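Local coordinates for protein CT_858 (Chlamydia trachomatis, PDB 3DPM) that probably cleaves proteins as a serine-type endopeptidase that combines a PDZ domain with an S41-family peptidase domain, at residues 495-500 with 510-515; 19-24 with 369-374; 108-113 with 168-173; 87-92 with 102-107. All coordinates share one frame; numbering follows the deposited sequence.

Contact 1: residues 495-500 with 510-515; sequences FVFNVQ and CSLTGS. With LAS (N-acetyl-S-({(2R,3S,4R)-3-hydroxy-2-[(1S)-1-hydroxy-2-methylpropyl]-4-methyl-5-oxopyrrolidin-2-yl}carbonyl)cysteine), chain C.
Phe497 and Leu512 face each other as a hydrogen-bonded pair in the antiparallel hairpin of strands 496-499 and 507-518, with Phe497 N reaching Leu512 O at 3.1 Å and Leu512 N reaching Phe497 O at 3.0 Å. From CB, the Phe497 side chain sets CG between its backbone N and carbonyl carbon (chi1 57°), which carries the ring across to the partner strand, beside Leu512 and Gly514. CD2 then lies 3.7 Å from Leu512 O, which sits above one ring face near the rim. CE2 meets Gly514 CA at the ring edge, 3.6 Å away. On the other flank CE1 touches Leu512 CD1 at 3.6 Å, and the tip, CZ, presses on Leu512 CB. Lys21 adds a cation-pi contact to the same ring. At the hairpin's end Phe495 N donates to Ser515 OG (3.1 Å), a hydroxyl also bonded to His366 ND1, while Gly514 C lies over the Phe495 ring. Across the sheet from the Phe497 side, Val496 CG1 touches LAS C5 at 3.5 Å, and the ligand is hydrogen-bonded to Gly344 O. The strand pair is thus held by backbone hydrogen bonds and aromatic packing, while its ligand-facing side offers LAS an apolar methyl contact.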
# COMPACT_ATOMS: atom_id res chain seq x y z
N PHE A 495 -0.02 17.83 -3.12
CA PHE A 495 -0.43 16.44 -2.96
C PHE A 495 0.49 15.73 -1.97
O PHE A 495 1.61 16.17 -1.73
CB PHE A 495 -0.50 15.71 -4.32
CG PHE A 495 0.83 15.47 -4.98
CD1 PHE A 495 1.73 14.53 -4.47
CD2 PHE A 495 1.16 16.13 -6.17
CE1 PHE A 495 2.92 14.25 -5.14
CE2 PHE A 495 2.35 15.86 -6.84
CZ PHE A 495 3.24 14.91 -6.32
N VAL A 496 -0.01 14.65 -1.38
CA VAL A 496 0.76 13.94 -0.37
C VAL A 496 1.09 12.50 -0.68
O VAL A 496 0.40 11.81 -1.44
CB VAL A 496 0.01 13.99 1.00
CG1 VAL A 496 -1.16 14.94 0.93
CG2 VAL A 496 -0.47 12.60 1.40
N PHE A 497 2.19 12.05 -0.09
CA PHE A 497 2.62 10.67 -0.23
C PHE A 497 2.96 10.17 1.17
O PHE A 497 3.25 10.96 2.08
CB PHE A 497 3.80 10.54 -1.20
CG PHE A 497 4.98 11.36 -0.80
CD1 PHE A 497 5.92 10.85 0.09
CD2 PHE A 497 5.14 12.64 -1.29
CE1 PHE A 497 7.00 11.63 0.49
CE2 PHE A 497 6.21 13.43 -0.90
CZ PHE A 497 7.14 12.92 -0.00
N ASN A 498 2.88 8.87 1.36
CA ASN A 498 3.13 8.30 2.66
C ASN A 498 4.28 7.34 2.64
O ASN A 498 4.40 6.51 1.74
CB ASN A 498 1.86 7.60 3.14
CG ASN A 498 0.71 8.57 3.31
OD1 ASN A 498 0.76 9.46 4.15
ND2 ASN A 498 -0.32 8.41 2.50
N VAL A 499 5.14 7.46 3.64
CA VAL A 499 6.31 6.61 3.73
C VAL A 499 6.21 5.73 4.97
O VAL A 499 5.76 6.17 6.02
CB VAL A 499 7.61 7.47 3.79
CG1 VAL A 499 8.83 6.58 3.84
CG2 VAL A 499 7.69 8.38 2.58
N GLN A 500 6.59 4.46 4.82
CA GLN A 500 6.60 3.49 5.91
C GLN A 500 7.95 2.79 5.87
O GLN A 500 8.53 2.60 4.79
CB GLN A 500 5.51 2.42 5.76
CG GLN A 500 4.08 2.93 5.63
CD GLN A 500 3.70 3.27 4.19
OE1 GLN A 500 2.72 3.97 3.96
NE2 GLN A 500 4.47 2.75 3.23
N CYS A 510 4.64 8.29 7.80
CA CYS A 510 5.10 9.66 7.75
C CYS A 510 4.58 10.20 6.43
O CYS A 510 4.96 9.72 5.37
CB CYS A 510 6.62 9.74 7.80
SG CYS A 510 7.21 11.45 7.82
N SER A 511 3.70 11.19 6.48
CA SER A 511 3.18 11.76 5.25
C SER A 511 3.90 13.07 4.98
O SER A 511 4.19 13.83 5.90
CB SER A 511 1.67 12.02 5.38
OG SER A 511 1.42 13.13 6.22
N LEU A 512 4.21 13.31 3.71
CA LEU A 512 4.91 14.52 3.30
C LEU A 512 4.22 15.13 2.09
O LEU A 512 3.46 14.45 1.41
CB LEU A 512 6.36 14.20 2.94
CG LEU A 512 7.21 13.40 3.93
CD1 LEU A 512 8.58 13.17 3.32
CD2 LEU A 512 7.32 14.14 5.26
N THR A 513 4.50 16.40 1.82
CA THR A 513 3.91 17.10 0.69
C THR A 513 4.89 17.03 -0.47
O THR A 513 6.04 17.44 -0.35
CB THR A 513 3.64 18.56 1.07
OG1 THR A 513 2.87 18.59 2.28
CG2 THR A 513 2.88 19.27 -0.03
N GLY A 514 4.44 16.50 -1.60
CA GLY A 514 5.31 16.37 -2.75
C GLY A 514 5.12 17.45 -3.80
O GLY A 514 5.73 17.37 -4.87
N SER A 515 4.28 18.44 -3.52
CA SER A 515 4.06 19.51 -4.49
C SER A 515 3.69 20.84 -3.84
O SER A 515 3.26 20.89 -2.69
CB SER A 515 2.96 19.10 -5.49
OG SER A 515 1.67 19.52 -5.08
C18 LAS C . -6.64 16.84 -0.38
O19 LAS C . -7.85 16.56 -0.35
C9 LAS C . -5.63 15.74 -0.73
C10 LAS C . -4.66 16.22 -1.82
C11 LAS C . -5.18 16.49 -3.23
C16 LAS C . -6.71 16.52 -3.27
C12 LAS C . -4.61 17.85 -3.65
O17 LAS C . -3.67 15.21 -1.96
N8 LAS C . -6.35 14.45 -1.00
C6 LAS C . -5.72 13.50 -0.30
O7 LAS C . -6.00 12.31 -0.34
C5 LAS C . -4.52 14.06 0.49
C20 LAS C . -4.48 13.40 1.88
C3 LAS C . -4.89 15.54 0.61
O2 LAS C . -5.86 15.59 1.66

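Contact 2: residues 19-24 with 369-374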
# COMPACT_ATOMS: atom_id res chain seq x y z
N GLN A 19 14.84 16.00 2.70
CA GLN A 19 15.85 16.51 1.76
C GLN A 19 15.68 15.89 0.39
O GLN A 19 16.35 16.30 -0.56
CB GLN A 19 17.26 16.19 2.27
CG GLN A 19 17.52 16.64 3.69
CD GLN A 19 18.62 17.67 3.78
OE1 GLN A 19 19.80 17.32 3.89
NE2 GLN A 19 18.25 18.94 3.72
N VAL A 20 14.78 14.92 0.28
CA VAL A 20 14.55 14.20 -0.97
C VAL A 20 13.20 14.38 -1.66
O VAL A 20 13.14 14.58 -2.88
CB VAL A 20 14.76 12.68 -0.78
CG1 VAL A 20 14.49 11.93 -2.08
CG2 VAL A 20 16.17 12.41 -0.30
N LYS A 21 12.10 14.31 -0.90
CA LYS A 21 10.77 14.41 -1.50
C LYS A 21 9.81 15.41 -0.87
O LYS A 21 8.59 15.30 -1.03
CB LYS A 21 10.12 13.02 -1.51
CG LYS A 21 10.12 12.31 -2.85
CD LYS A 21 8.94 12.73 -3.70
CE LYS A 21 8.87 11.91 -4.99
NZ LYS A 21 8.70 10.45 -4.73
N TYR A 22 10.34 16.40 -0.16
CA TYR A 22 9.49 17.39 0.46
C TYR A 22 9.51 18.67 -0.38
O TYR A 22 10.39 19.51 -0.24
CB TYR A 22 9.97 17.67 1.88
CG TYR A 22 8.99 18.50 2.65
CD1 TYR A 22 7.69 18.03 2.87
CD2 TYR A 22 9.31 19.77 3.08
CE1 TYR A 22 6.74 18.83 3.49
CE2 TYR A 22 8.38 20.57 3.71
CZ TYR A 22 7.09 20.09 3.90
OH TYR A 22 6.14 20.90 4.48
N ALA A 23 8.52 18.80 -1.26
CA ALA A 23 8.41 19.93 -2.18
C ALA A 23 8.37 21.34 -1.57
O ALA A 23 8.94 22.28 -2.13
CB ALA A 23 7.19 19.74 -3.09
N PRO A 24 7.70 21.51 -0.44
CA PRO A 24 7.73 22.89 0.05
C PRO A 24 8.91 23.27 0.95
O PRO A 24 8.83 24.27 1.65
CB PRO A 24 6.37 23.04 0.73
CG PRO A 24 6.10 21.68 1.25
CD PRO A 24 6.60 20.74 0.18
N ILE A 369 8.35 17.84 -7.04
CA ILE A 369 9.69 17.32 -6.83
C ILE A 369 9.62 15.98 -7.55
O ILE A 369 8.72 15.18 -7.27
CB ILE A 369 10.02 17.06 -5.34
CG1 ILE A 369 10.37 18.37 -4.64
CG2 ILE A 369 11.25 16.16 -5.24
CD1 ILE A 369 9.61 19.59 -5.15
N LEU A 370 10.54 15.72 -8.46
CA LEU A 370 10.49 14.48 -9.22
C LEU A 370 11.59 13.45 -8.95
O LEU A 370 12.74 13.81 -8.73
CB LEU A 370 10.47 14.81 -10.72
CG LEU A 370 9.40 15.81 -11.20
CD1 LEU A 370 9.62 16.12 -12.66
CD2 LEU A 370 8.01 15.24 -11.00
N THR A 371 11.20 12.18 -8.96
CA THR A 371 12.09 11.02 -8.80
C THR A 371 11.59 10.10 -9.92
O THR A 371 10.53 10.36 -10.49
CB THR A 371 11.92 10.31 -7.42
OG1 THR A 371 10.60 9.76 -7.31
CG2 THR A 371 12.14 11.30 -6.27
N GLN A 372 12.31 9.04 -10.26
CA GLN A 372 11.83 8.18 -11.34
C GLN A 372 10.48 7.51 -11.03
O GLN A 372 9.84 6.96 -11.92
CB GLN A 372 12.89 7.14 -11.75
CG GLN A 372 13.78 6.64 -10.66
CD GLN A 372 14.90 7.61 -10.30
OE1 GLN A 372 15.79 7.87 -11.11
NE2 GLN A 372 14.86 8.12 -9.08
N ASP A 373 10.05 7.59 -9.78
CA ASP A 373 8.76 7.06 -9.37
C ASP A 373 7.71 7.84 -10.19
O ASP A 373 6.84 7.26 -10.83
CB ASP A 373 8.57 7.28 -7.86
CG ASP A 373 7.21 6.84 -7.34
OD1 ASP A 373 7.07 6.74 -6.09
OD2 ASP A 373 6.27 6.60 -8.13
N GLU A 374 7.84 9.16 -10.17
CA GLU A 374 6.93 10.04 -10.90
C GLU A 374 7.11 9.90 -12.41
O GLU A 374 6.15 10.02 -13.16
CB GLU A 374 7.15 11.50 -10.51
CG GLU A 374 6.70 11.83 -9.11
CD GLU A 374 7.55 11.16 -8.07
OE1 GLU A 374 7.04 10.92 -6.95
OE2 GLU A 374 8.73 10.87 -8.36
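A capping box formed by Thr371 and Glu374 opens helix 372-384, and Lys21, just past the end of helix 2-20, points its ammonium into it. Thr371 N donates to Glu374 OE2 at 2.9 Å, meeting it from above the carboxylate plane, while Asp373 N gives a weak capping bond to Thr371 OG1. The Lys21 chain bends about CB-CG (chi2 -85°) and again about CD-CE (chi4 61°), which brings NZ tip to tip with Thr371 OG1 in a weak hydrogen bond of 3.3 Å. NZ also forms a salt bridge with Glu374 OE1, though the placement of that oxygen is less certain. Asp373 OD1, 4.3 Å from NZ, is too far for a salt bridge but may add to the negative surroundings. Beside this polar cluster, Ile369 lies against the end of helix 2-20 and the turn after it: its CG2 is 3.4 Å from Val20 O, and its CG1 is 3.5 Å from Ala23 CA. The second subunit closes in here, with its Pro502 packing on Lys21 and its Arg504 NE hydrogen-bonded to Leu370 O. Lys21 would probably help balance the carboxylates at this helix start, next to the second subunit.

Contact 3: residues 108-113 with 168-173; sequences SEIRVG and LKIRRP
Ile170 makes the first direct contact along strand 165-171, its CG2 meeting CG1 of Ile110 at 4.1 Å as the two branched chains cross at a slant. Phe100 of strand 98-103 packs on both, so the pair belongs to an apolar layer beneath the loop 108-113. Arg171 has its CB directed away from the loop, and its guanidinium makes a salt bridge with Glu115, but its carbonyl O is joined to Gly113 O by one water that donates to both, at 2.8 Å to Arg171 O and 3.0 Å to Gly113 O. Both segments lie in the PDZ domain, where this loop links strands 98-103 and 115-119, and strand 165-171 lies between 115-119 and 177-187 in the domain's antiparallel sheet. Arg172 follows, bent at chi2 (-66°), which carries its guanidinium over the loop. Its NH2 forms a salt bridge with Glu109 OE1 at 3.0 Å, the carboxylate and guanidinium planes standing 41° apart. The Glu109 O carbonyl lies at the guanidinium edge; NH1 is modelled implausibly close to it, so the length of that bond is doubtful. NH1 also pairs with Asp114. Upon one face rests the Arg111 guanidinium, in a parallel stack with centres 3.9 Å apart and planes at 5°; the carboxylates of Glu109 and Asp114 probably offset the like charges. Pro173 ends the segment, its CD 4.0 Å from Arg111 NH1.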
# COMPACT_ATOMS: atom_id res chain seq x y z
N SER A 108 -24.69 17.04 32.33
CA SER A 108 -23.72 17.33 33.38
C SER A 108 -23.80 18.81 33.74
O SER A 108 -24.67 19.53 33.26
CB SER A 108 -22.31 16.99 32.88
OG SER A 108 -21.35 17.16 33.92
N GLU A 109 -22.90 19.26 34.61
CA GLU A 109 -22.89 20.66 35.01
C GLU A 109 -22.71 21.57 33.80
O GLU A 109 -23.12 22.73 33.83
CB GLU A 109 -21.76 20.94 36.01
CG GLU A 109 -22.16 20.89 37.48
CD GLU A 109 -21.40 21.91 38.33
OE1 GLU A 109 -21.65 23.12 38.19
OE2 GLU A 109 -20.54 21.49 39.14
N ILE A 110 -22.10 21.06 32.74
CA ILE A 110 -21.88 21.87 31.54
C ILE A 110 -23.06 21.84 30.57
O ILE A 110 -23.62 20.79 30.28
CB ILE A 110 -20.61 21.41 30.77
CG1 ILE A 110 -19.34 21.75 31.56
CG2 ILE A 110 -20.52 22.14 29.44
CD1 ILE A 110 -19.20 21.02 32.86
N ARG A 111 -23.43 23.02 30.08
CA ARG A 111 -24.52 23.14 29.13
C ARG A 111 -24.00 23.88 27.90
O ARG A 111 -22.98 24.56 27.96
CB ARG A 111 -25.68 23.97 29.70
CG ARG A 111 -26.12 23.62 31.09
CD ARG A 111 -27.00 24.75 31.58
NE ARG A 111 -26.83 25.04 33.00
CZ ARG A 111 -26.86 26.27 33.51
NH1 ARG A 111 -27.05 27.32 32.71
NH2 ARG A 111 -26.71 26.46 34.82
N VAL A 112 -24.72 23.73 26.80
CA VAL A 112 -24.37 24.41 25.57
C VAL A 112 -24.53 25.89 25.86
O VAL A 112 -25.48 26.29 26.52
CB VAL A 112 -25.32 24.01 24.42
CG1 VAL A 112 -25.14 24.95 23.25
CG2 VAL A 112 -25.06 22.57 23.99
N GLY A 113 -23.60 26.70 25.38
CA GLY A 113 -23.70 28.12 25.63
C GLY A 113 -22.74 28.55 26.71
O GLY A 113 -22.29 29.70 26.73
N LEU A 168 -12.52 21.76 34.65
CA LEU A 168 -12.89 22.71 33.63
C LEU A 168 -13.61 23.86 34.35
O LEU A 168 -14.58 23.63 35.08
CB LEU A 168 -13.84 22.08 32.60
CG LEU A 168 -13.33 20.89 31.78
CD1 LEU A 168 -14.45 20.35 30.90
CD2 LEU A 168 -12.12 21.30 30.95
N LYS A 169 -13.12 25.09 34.20
CA LYS A 169 -13.79 26.22 34.82
C LYS A 169 -14.65 26.86 33.74
O LYS A 169 -14.14 27.24 32.69
CB LYS A 169 -12.80 27.25 35.35
CG LYS A 169 -13.48 28.39 36.09
CD LYS A 169 -12.55 29.56 36.35
CE LYS A 169 -11.55 29.26 37.45
NZ LYS A 169 -12.27 28.91 38.70
N ILE A 170 -15.95 26.97 34.00
CA ILE A 170 -16.85 27.58 33.03
C ILE A 170 -17.65 28.73 33.63
O ILE A 170 -17.63 28.95 34.84
CB ILE A 170 -17.85 26.53 32.45
CG1 ILE A 170 -19.15 26.50 33.26
CG2 ILE A 170 -17.21 25.14 32.47
CD1 ILE A 170 -19.01 25.95 34.64
N ARG A 171 -18.33 29.46 32.77
CA ARG A 171 -19.16 30.57 33.19
C ARG A 171 -20.55 30.40 32.58
O ARG A 171 -20.68 30.19 31.37
CB ARG A 171 -18.54 31.90 32.74
CG ARG A 171 -19.36 33.14 33.10
CD ARG A 171 -18.48 34.38 33.28
NE ARG A 171 -17.77 34.75 32.05
CZ ARG A 171 -16.66 35.50 32.02
NH1 ARG A 171 -16.12 35.96 33.15
NH2 ARG A 171 -16.09 35.80 30.85
N ARG A 172 -21.56 30.44 33.43
CA ARG A 172 -22.95 30.32 33.01
C ARG A 172 -23.32 31.61 32.30
O ARG A 172 -22.72 32.66 32.54
CB ARG A 172 -23.87 30.19 34.22
CG ARG A 172 -23.48 29.13 35.21
CD ARG A 172 -23.58 27.78 34.59
NE ARG A 172 -23.51 26.75 35.62
CZ ARG A 172 -23.54 25.45 35.35
NH1 ARG A 172 -23.65 25.03 34.09
NH2 ARG A 172 -23.46 24.57 36.35
N PRO A 173 -24.34 31.56 31.43
CA PRO A 173 -24.73 32.79 30.73
C PRO A 173 -25.15 33.90 31.68
O PRO A 173 -24.95 35.08 31.37
CB PRO A 173 -25.86 32.32 29.81
CG PRO A 173 -26.43 31.12 30.54
CD PRO A 173 -25.18 30.43 31.01
O HOH W 1 -21.74 31.44 29.09

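Contact 4: residues 87-92 with 102-107; sequences PYTVQK and DIMTFS
Strands 83-92 and 98-103 run antiparallel as a hairpin, with Thr89 and Asp102 as a hydrogen-bonded pair and Tyr88 and Ile103 as the non-hydrogen-bonded pair next to it. Thr89 N donates to Asp102 O at 3.0 Å. Just past the end of the second strand, Met104 N reaches Pro87 O at the same length, but from 43° above the carbonyl plane, where the chain leaves the strand. Side chains then divide between the two faces of the sheet. On the one carrying Tyr88 and Ile103, the phenol ring crosses the isoleucine obliquely, CE2 lying 3.9 Å from Ile103 CG2. The same CE2 is 3.9 Å from Thr105 CG2; this corner atom of the ring thus meets two methyl groups, both at a slant. Val182 of strand 177-187 also packs on the ring. Pro87 CG meets Thr105 CB at 3.9 Å, and Pro87 CB approaches Met104 CB.

On the other face Thr89 and Asp102 lie side by side, with the Asp102 CB 3.7 Å from Thr89 CB. The Met104 chain doubles back at chi2 and chi3 (73° and 86°), crossing Thr89 at about a right angle and laying CE 3.5 Å from Thr89 OG1. Two backbone hydrogen bonds join the segments here, and aliphatic, thioether and aromatic contacts continue the pairing beyond them, into the loop that follows the hairpin in the PDZ domain.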
# COMPACT_ATOMS: atom_id res chain seq x y z
N PRO A 87 -15.90 14.24 26.25
CA PRO A 87 -17.12 14.45 25.46
C PRO A 87 -17.63 15.88 25.27
O PRO A 87 -18.80 16.15 25.54
CB PRO A 87 -18.14 13.58 26.19
CG PRO A 87 -17.73 13.77 27.62
CD PRO A 87 -16.23 13.61 27.55
N TYR A 88 -16.78 16.77 24.79
CA TYR A 88 -17.19 18.16 24.59
C TYR A 88 -16.65 18.72 23.29
O TYR A 88 -15.62 18.27 22.79
CB TYR A 88 -16.72 19.02 25.76
CG TYR A 88 -17.14 18.49 27.11
CD1 TYR A 88 -16.22 17.90 27.97
CD2 TYR A 88 -18.47 18.52 27.50
CE1 TYR A 88 -16.62 17.35 29.20
CE2 TYR A 88 -18.88 17.98 28.71
CZ TYR A 88 -17.95 17.40 29.56
OH TYR A 88 -18.38 16.85 30.75
N THR A 89 -17.36 19.70 22.73
CA THR A 89 -16.93 20.36 21.50
C THR A 89 -17.03 21.85 21.80
O THR A 89 -18.01 22.32 22.37
CB THR A 89 -17.85 20.04 20.30
OG1 THR A 89 -18.00 18.62 20.16
CG2 THR A 89 -17.24 20.59 19.02
N VAL A 90 -16.01 22.59 21.40
CA VAL A 90 -15.97 24.02 21.66
C VAL A 90 -15.73 24.82 20.39
O VAL A 90 -15.10 24.33 19.45
CB VAL A 90 -14.85 24.34 22.67
CG1 VAL A 90 -14.70 25.83 22.85
CG2 VAL A 90 -15.16 23.68 24.01
N GLN A 91 -16.24 26.05 20.36
CA GLN A 91 -16.04 26.92 19.21
C GLN A 91 -15.57 28.30 19.68
O GLN A 91 -16.14 28.87 20.62
CB GLN A 91 -17.32 27.05 18.38
CG GLN A 91 -17.10 27.64 17.00
CD GLN A 91 -18.39 27.76 16.18
OE1 GLN A 91 -18.36 28.18 15.02
NE2 GLN A 91 -19.51 27.40 16.78
N LYS A 92 -14.53 28.82 19.04
CA LYS A 92 -13.98 30.12 19.41
C LYS A 92 -14.59 31.24 18.58
O LYS A 92 -14.67 31.15 17.36
CB LYS A 92 -12.46 30.13 19.20
CG LYS A 92 -11.78 31.33 19.86
CD LYS A 92 -10.41 31.66 19.27
CE LYS A 92 -9.87 32.95 19.90
NZ LYS A 92 -8.83 33.67 19.10
N ASP A 102 -21.47 21.71 21.80
CA ASP A 102 -21.94 20.34 21.77
C ASP A 102 -21.42 19.56 22.97
O ASP A 102 -20.26 19.69 23.36
CB ASP A 102 -21.51 19.66 20.48
CG ASP A 102 -22.50 18.62 20.03
OD1 ASP A 102 -22.54 17.53 20.64
OD2 ASP A 102 -23.26 18.89 19.08
N ILE A 103 -22.30 18.76 23.56
CA ILE A 103 -21.95 17.96 24.72
C ILE A 103 -22.41 16.53 24.48
O ILE A 103 -23.61 16.24 24.56
CB ILE A 103 -22.62 18.53 25.98
CG1 ILE A 103 -22.05 19.93 26.26
CG2 ILE A 103 -22.41 17.62 27.16
CD1 ILE A 103 -22.81 20.71 27.30
N MET A 104 -21.47 15.64 24.20
CA MET A 104 -21.79 14.25 23.93
C MET A 104 -21.98 13.40 25.20
O MET A 104 -21.65 12.22 25.21
CB MET A 104 -20.70 13.62 23.05
CG MET A 104 -20.54 14.26 21.66
SD MET A 104 -19.75 15.91 21.64
CE MET A 104 -17.99 15.45 21.58
N THR A 105 -22.51 14.00 26.26
CA THR A 105 -22.72 13.29 27.51
C THR A 105 -24.01 13.71 28.20
O THR A 105 -24.70 14.61 27.72
CB THR A 105 -21.54 13.53 28.48
OG1 THR A 105 -21.78 12.86 29.72
CG2 THR A 105 -21.36 15.02 28.73
N PHE A 106 -24.33 13.06 29.31
CA PHE A 106 -25.53 13.35 30.09
C PHE A 106 -25.56 14.81 30.54
O PHE A 106 -24.54 15.50 30.50
CB PHE A 106 -25.59 12.45 31.32
CG PHE A 106 -24.28 12.32 32.04
CD1 PHE A 106 -23.61 13.44 32.52
CD2 PHE A 106 -23.69 11.06 32.22
CE1 PHE A 106 -22.37 13.33 33.16
CE2 PHE A 106 -22.45 10.93 32.85
CZ PHE A 106 -21.79 12.07 33.33
N SER A 107 -26.73 15.27 30.97
CA SER A 107 -26.90 16.65 31.43
C SER A 107 -25.98 16.96 32.60
O SER A 107 -26.44 17.13 33.74
CB SER A 107 -28.36 16.89 31.84
OG SER A 107 -29.25 16.73 30.74

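The four contacts form two groups on opposite sides of the chain's centre. Contacts 1 and 2 lie about 10 Å apart between centres and touch, Ala23 bonding through its backbone to Thr513; both also meet the second subunit, and contact 1 borders the bound ligand. Contacts 3 and 4, again about 10 Å apart between centres, share the antiparallel PDZ sheet, where Ile103 packs on the loop 108-113. Between the groups, centres stand about 33 to 49 Å apart. Along the chain, contact 2 spans residues 19 to 374, so contacts 4 and 3 lie within it, and contact 1 follows. The long closure of contact 2 therefore brings the N-terminal helix back to the peptidase domain, with the PDZ domain emerging from the intervening chain.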